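Side-chain contacts in aminotransferase, classes I and II (Silicibacter pomeroyi DSS-3, PDB 3H14), which probably catalyses pyridoxal-phosphate-dependent transfer of an amino group from L-aspartate to 2-oxoglutarate, giving oxaloacetate and L-glutamate: residues R79-G82 with E83-V87; A212-A215 with L216-T219. All blocks are in the same frame, centred on the assembly; numbering follows the deposited sequence.

Contact 1 comes first along the chain, at the C-terminal end of helix 71-85, just ahead of edge strand 94-97. Contact 2 comes well over a hundred residues later, in the loop that joins strands 196-200 and 223-227, neighbours in the same seven-stranded mixed sheet, as in the large domain of fold type I aminotransferases. The centres of contact 1 and contact 2 lie about 11 Å apart, and the two meet directly. The Y85 ring lies against T214, its CG 3.6 Å from T214 CG2, and also against E217, while Y81 CE1 approaches L216 CD1 at 3.8 Å. The two tyrosines therefore form the seam by which the helix end packs on the loop, joining distant parts of the chain within one domain.

Contact 1: R79-G82 with E83-V87; sequences RLYG and EWYGV
L80 drops a methyl squarely onto the indole of W84: CD1 sits 3.8 Å from the centroid of the six-membered ring and only 4° off its normal, a CH-pi contact over the face. The leucine can do this because its CG is anti to the backbone N (chi1 170°), while the tryptophan swings its ring back alongside the preceding turn. The other branch, L80 CD2, fills the hollow between the aromatic side chains: it is 3.9 Å from W84 CE3, 4.2 Å from Y85 CE2, and lies over one face of the Y81 ring. Y81 and Y85 point the same way, side by side, with Y81 CD1 3.6 Å from Y85 CD2 and their planes oblique. Y231 meets the W84 ring edge-to-face.

Helix 71-85 stops here in a Schellman motif: G86 takes positive phi, V87 N bonds to Y81 O at 3.1 Å, and G86 N to G82 O at 2.9 Å. Y81 O also receives Y85 N, from the opposite face of its carbonyl plane. On the exposed flank R79 NE forms a salt bridge with E83 OE2 at 3.1 Å; E83 OE1 hydrogen-bonds a glycerol, probably from the crystallisation liquor. The chemistry thus divides the turn: a greasy, aromatic side whose tyrosine hydroxyls are satisfied by W241 and H204, and a solvent-facing ion pair made by one N-H, bent (146°) and above the carboxylate plane.

Contact 2: A212-A215 with L216-T219; sequences AVTA and LELT
A short 3-10 turn, 215-217, interrupts the loop between strands 196-200 and 223-227, and T214 and E217 supply its N-terminal cap. E217 folds back so that OE1 accepts T214 N at 3.3 Å, met on the anti side of the carboxylate and 33° out of its plane; this is the glutamate half of a capping box. In return, E217 N donates to T214 O at 3.0 Å. The threonine hydroxyl does not complete the box: with OG1 anti to the backbone N (chi1 -177°), it turns to L216 N, a weak bond of 3.4 Å, and finds a stronger partner in E201.

The same torsion puts T214 CG2 against the glutamate chain, 3.7 Å from E217 CG. The V213 side chain crosses that of E217 at about a right angle, with V213 CG1 3.6 Å from E217 OE1. A water donates to both E217 OE1, at 2.6 Å, and A212 O, so that oxygen is gripped twice and the carboxylate is tied to the start of the segment. Further on, A215 O accepts L218 N and T219 N, each at 3.0 Å, which closes the turn.

Around it, the second carboxylate oxygen of E201 takes A215 N, L218 packs on H180, M183 and I187 of helix 180-192, T219 also touches I187, and another side of the turn packs on the end of helix 71-85, leaving it wedged between two helices.

Contact 1: R79-G82 with E83-V87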
loop_
_atom_site.group_PDB
_atom_site.type_symbol
_atom_site.label_atom_id
_atom_site.label_comp_id
_atom_site.label_asym_id
_atom_site.label_seq_id
_atom_site.Cartn_x
_atom_site.Cartn_y
_atom_site.Cartn_z
ATOM N N ARG A 79 -12.522 -18.167 -3.143
ATOM C CA ARG A 79 -11.658 -19.201 -3.729
ATOM C C ARG A 79 -10.169 -18.812 -3.658
ATOM O O ARG A 79 -9.306 -19.654 -3.396
ATOM C CB ARG A 79 -12.082 -19.463 -5.181
ATOM C CG ARG A 79 -11.263 -20.507 -5.938
ATOM C CD ARG A 79 -11.927 -20.839 -7.278
ATOM N NE ARG A 79 -10.972 -20.813 -8.388
ATOM C CZ ARG A 79 -11.310 -20.673 -9.667
ATOM N NH1 ARG A 79 -12.586 -20.524 -10.026
ATOM N NH2 ARG A 79 -10.358 -20.651 -10.598
ATOM N N LEU A 80 -9.866 -17.531 -3.895
ATOM C CA LEU A 80 -8.490 -17.037 -3.760
ATOM C C LEU A 80 -7.896 -17.320 -2.365
ATOM O O LEU A 80 -6.709 -17.673 -2.246
ATOM C CB LEU A 80 -8.418 -15.528 -4.132
ATOM C CG LEU A 80 -7.120 -14.748 -3.837
ATOM C CD1 LEU A 80 -6.878 -13.632 -4.845
ATOM C CD2 LEU A 80 -7.132 -14.187 -2.450
ATOM N N TYR A 81 -8.716 -17.218 -1.318
ATOM C CA TYR A 81 -8.232 -17.434 0.048
ATOM C C TYR A 81 -7.833 -18.881 0.285
ATOM O O TYR A 81 -6.865 -19.140 0.997
ATOM C CB TYR A 81 -9.221 -16.896 1.103
ATOM C CG TYR A 81 -9.104 -15.375 1.262
ATOM C CD1 TYR A 81 -8.148 -14.821 2.095
ATOM C CD2 TYR A 81 -9.900 -14.502 0.515
ATOM C CE1 TYR A 81 -8.005 -13.450 2.234
ATOM C CE2 TYR A 81 -9.760 -13.114 0.638
ATOM C CZ TYR A 81 -8.800 -12.594 1.499
ATOM O OH TYR A 81 -8.654 -11.219 1.646
ATOM N N GLY A 82 -8.558 -19.820 -0.316
ATOM C CA GLY A 82 -8.143 -21.218 -0.281
ATOM C C GLY A 82 -6.857 -21.457 -1.067
ATOM O O GLY A 82 -5.906 -22.055 -0.565
ATOM N N GLU A 83 -6.832 -20.972 -2.298
ATOM C CA GLU A 83 -5.722 -21.238 -3.190
ATOM C C GLU A 83 -4.434 -20.530 -2.740
ATOM O O GLU A 83 -3.365 -21.107 -2.820
ATOM C CB GLU A 83 -6.103 -20.854 -4.621
ATOM C CG GLU A 83 -7.195 -21.756 -5.199
ATOM C CD GLU A 83 -7.592 -21.421 -6.622
ATOM O OE1 GLU A 83 -7.096 -20.419 -7.187
ATOM O OE2 GLU A 83 -8.434 -22.160 -7.186
ATOM N N TRP A 84 -4.540 -19.298 -2.247
ATOM C CA TRP A 84 -3.355 -18.550 -1.789
ATOM C C TRP A 84 -2.915 -18.874 -0.349
ATOM O O TRP A 84 -1.717 -18.872 -0.076
ATOM C CB TRP A 84 -3.605 -17.044 -1.943
ATOM C CG TRP A 84 -3.360 -16.535 -3.324
ATOM C CD1 TRP A 84 -3.204 -17.267 -4.451
ATOM C CD2 TRP A 84 -3.255 -15.165 -3.718
ATOM N NE1 TRP A 84 -3.001 -16.447 -5.525
ATOM C CE2 TRP A 84 -3.010 -15.147 -5.101
ATOM C CE3 TRP A 84 -3.322 -13.949 -3.029
ATOM C CZ2 TRP A 84 -2.855 -13.960 -5.816
ATOM C CZ3 TRP A 84 -3.150 -12.784 -3.730
ATOM C CH2 TRP A 84 -2.924 -12.794 -5.113
ATOM N N TYR A 85 -3.858 -19.155 0.560
ATOM C CA TYR A 85 -3.526 -19.285 1.992
ATOM C C TYR A 85 -3.979 -20.585 2.678
ATOM O O TYR A 85 -3.710 -20.781 3.879
ATOM C CB TYR A 85 -4.129 -18.114 2.767
ATOM C CG TYR A 85 -3.859 -16.752 2.159
ATOM C CD1 TYR A 85 -2.632 -16.098 2.347
ATOM C CD2 TYR A 85 -4.819 -16.128 1.395
ATOM C CE1 TYR A 85 -2.390 -14.845 1.774
ATOM C CE2 TYR A 85 -4.599 -14.862 0.824
ATOM C CZ TYR A 85 -3.377 -14.233 1.013
ATOM O OH TYR A 85 -3.161 -12.996 0.441
ATOM N N GLY A 86 -4.693 -21.436 1.940
ATOM C CA GLY A 86 -5.328 -22.597 2.533
ATOM C C GLY A 86 -6.361 -22.202 3.563
ATOM O O GLY A 86 -6.574 -22.926 4.521
ATOM N N VAL A 87 -6.996 -21.049 3.381
ATOM C CA VAL A 87 -8.074 -20.614 4.262
ATOM C C VAL A 87 -9.437 -20.881 3.628
ATOM O O VAL A 87 -9.694 -20.442 2.511
ATOM C CB VAL A 87 -7.952 -19.114 4.618
ATOM C CG1 VAL A 87 -9.257 -18.581 5.121
ATOM C CG2 VAL A 87 -6.866 -18.913 5.670
#

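Contact 2: A212-A215 with L216-T219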
loop_
_atom_site.group_PDB
_atom_site.type_symbol
_atom_site.label_atom_id
_atom_site.label_comp_id
_atom_site.label_asym_id
_atom_site.label_seq_id
_atom_site.Cartn_x
_atom_site.Cartn_y
_atom_site.Cartn_z
ATOM N N ALA A 212 3.298 -14.141 2.043
ATOM C CA ALA A 212 2.406 -13.225 2.747
ATOM C C ALA A 212 1.510 -14.055 3.637
ATOM O O ALA A 212 1.168 -15.198 3.296
ATOM C CB ALA A 212 1.572 -12.375 1.773
ATOM N N VAL A 213 1.198 -13.507 4.808
ATOM C CA VAL A 213 0.316 -14.176 5.764
ATOM C C VAL A 213 -0.963 -13.373 5.937
ATOM O O VAL A 213 -0.913 -12.271 6.428
ATOM C CB VAL A 213 0.973 -14.347 7.153
ATOM C CG1 VAL A 213 0.032 -15.123 8.058
ATOM C CG2 VAL A 213 2.326 -15.073 7.040
ATOM N N THR A 214 -2.112 -13.921 5.539
ATOM C CA THR A 214 -3.370 -13.231 5.802
ATOM C C THR A 214 -3.686 -13.328 7.285
ATOM O O THR A 214 -3.439 -14.353 7.905
ATOM C CB THR A 214 -4.578 -13.730 4.951
ATOM O OG1 THR A 214 -5.719 -12.925 5.256
ATOM C CG2 THR A 214 -4.955 -15.161 5.242
ATOM N N ALA A 215 -4.187 -12.234 7.857
ATOM C CA ALA A 215 -4.637 -12.222 9.239
ATOM C C ALA A 215 -5.682 -13.294 9.512
ATOM O O ALA A 215 -5.798 -13.752 10.645
ATOM C CB ALA A 215 -5.189 -10.876 9.610
ATOM N N LEU A 216 -6.414 -13.701 8.478
ATOM C CA LEU A 216 -7.392 -14.813 8.568
ATOM C C LEU A 216 -6.780 -16.173 8.951
ATOM O O LEU A 216 -7.469 -17.030 9.453
ATOM C CB LEU A 216 -8.168 -14.922 7.259
ATOM C CG LEU A 216 -8.884 -13.610 6.885
ATOM C CD1 LEU A 216 -9.642 -13.782 5.603
ATOM C CD2 LEU A 216 -9.842 -13.179 7.981
ATOM N N GLU A 217 -5.489 -16.359 8.736
ATOM C CA GLU A 217 -4.790 -17.573 9.180
ATOM C C GLU A 217 -4.612 -17.631 10.703
ATOM O O GLU A 217 -4.256 -18.684 11.235
ATOM C CB GLU A 217 -3.413 -17.675 8.527
ATOM C CG GLU A 217 -3.397 -18.004 7.013
ATOM C CD GLU A 217 -1.990 -18.021 6.439
ATOM O OE1 GLU A 217 -1.639 -17.156 5.594
ATOM O OE2 GLU A 217 -1.202 -18.889 6.857
ATOM N N LEU A 218 -4.811 -16.503 11.393
ATOM C CA LEU A 218 -4.623 -16.399 12.850
ATOM C C LEU A 218 -5.890 -16.061 13.602
ATOM O O LEU A 218 -6.030 -16.456 14.749
ATOM C CB LEU A 218 -3.557 -15.352 13.197
ATOM C CG LEU A 218 -2.145 -15.845 12.839
ATOM C CD1 LEU A 218 -1.364 -14.802 12.063
ATOM C CD2 LEU A 218 -1.359 -16.363 14.043
ATOM N N THR A 219 -6.792 -15.293 12.994
ATOM C CA THR A 219 -8.060 -14.953 13.652
ATOM C C THR A 219 -9.129 -14.616 12.641
ATOM O O THR A 219 -8.819 -14.227 11.527
ATOM C CB THR A 219 -7.911 -13.729 14.598
ATOM O OG1 THR A 219 -9.109 -13.562 15.382
ATOM C CG2 THR A 219 -7.607 -12.425 13.792
HETATM O O HOH W 1 0.391 -17.722 4.069
#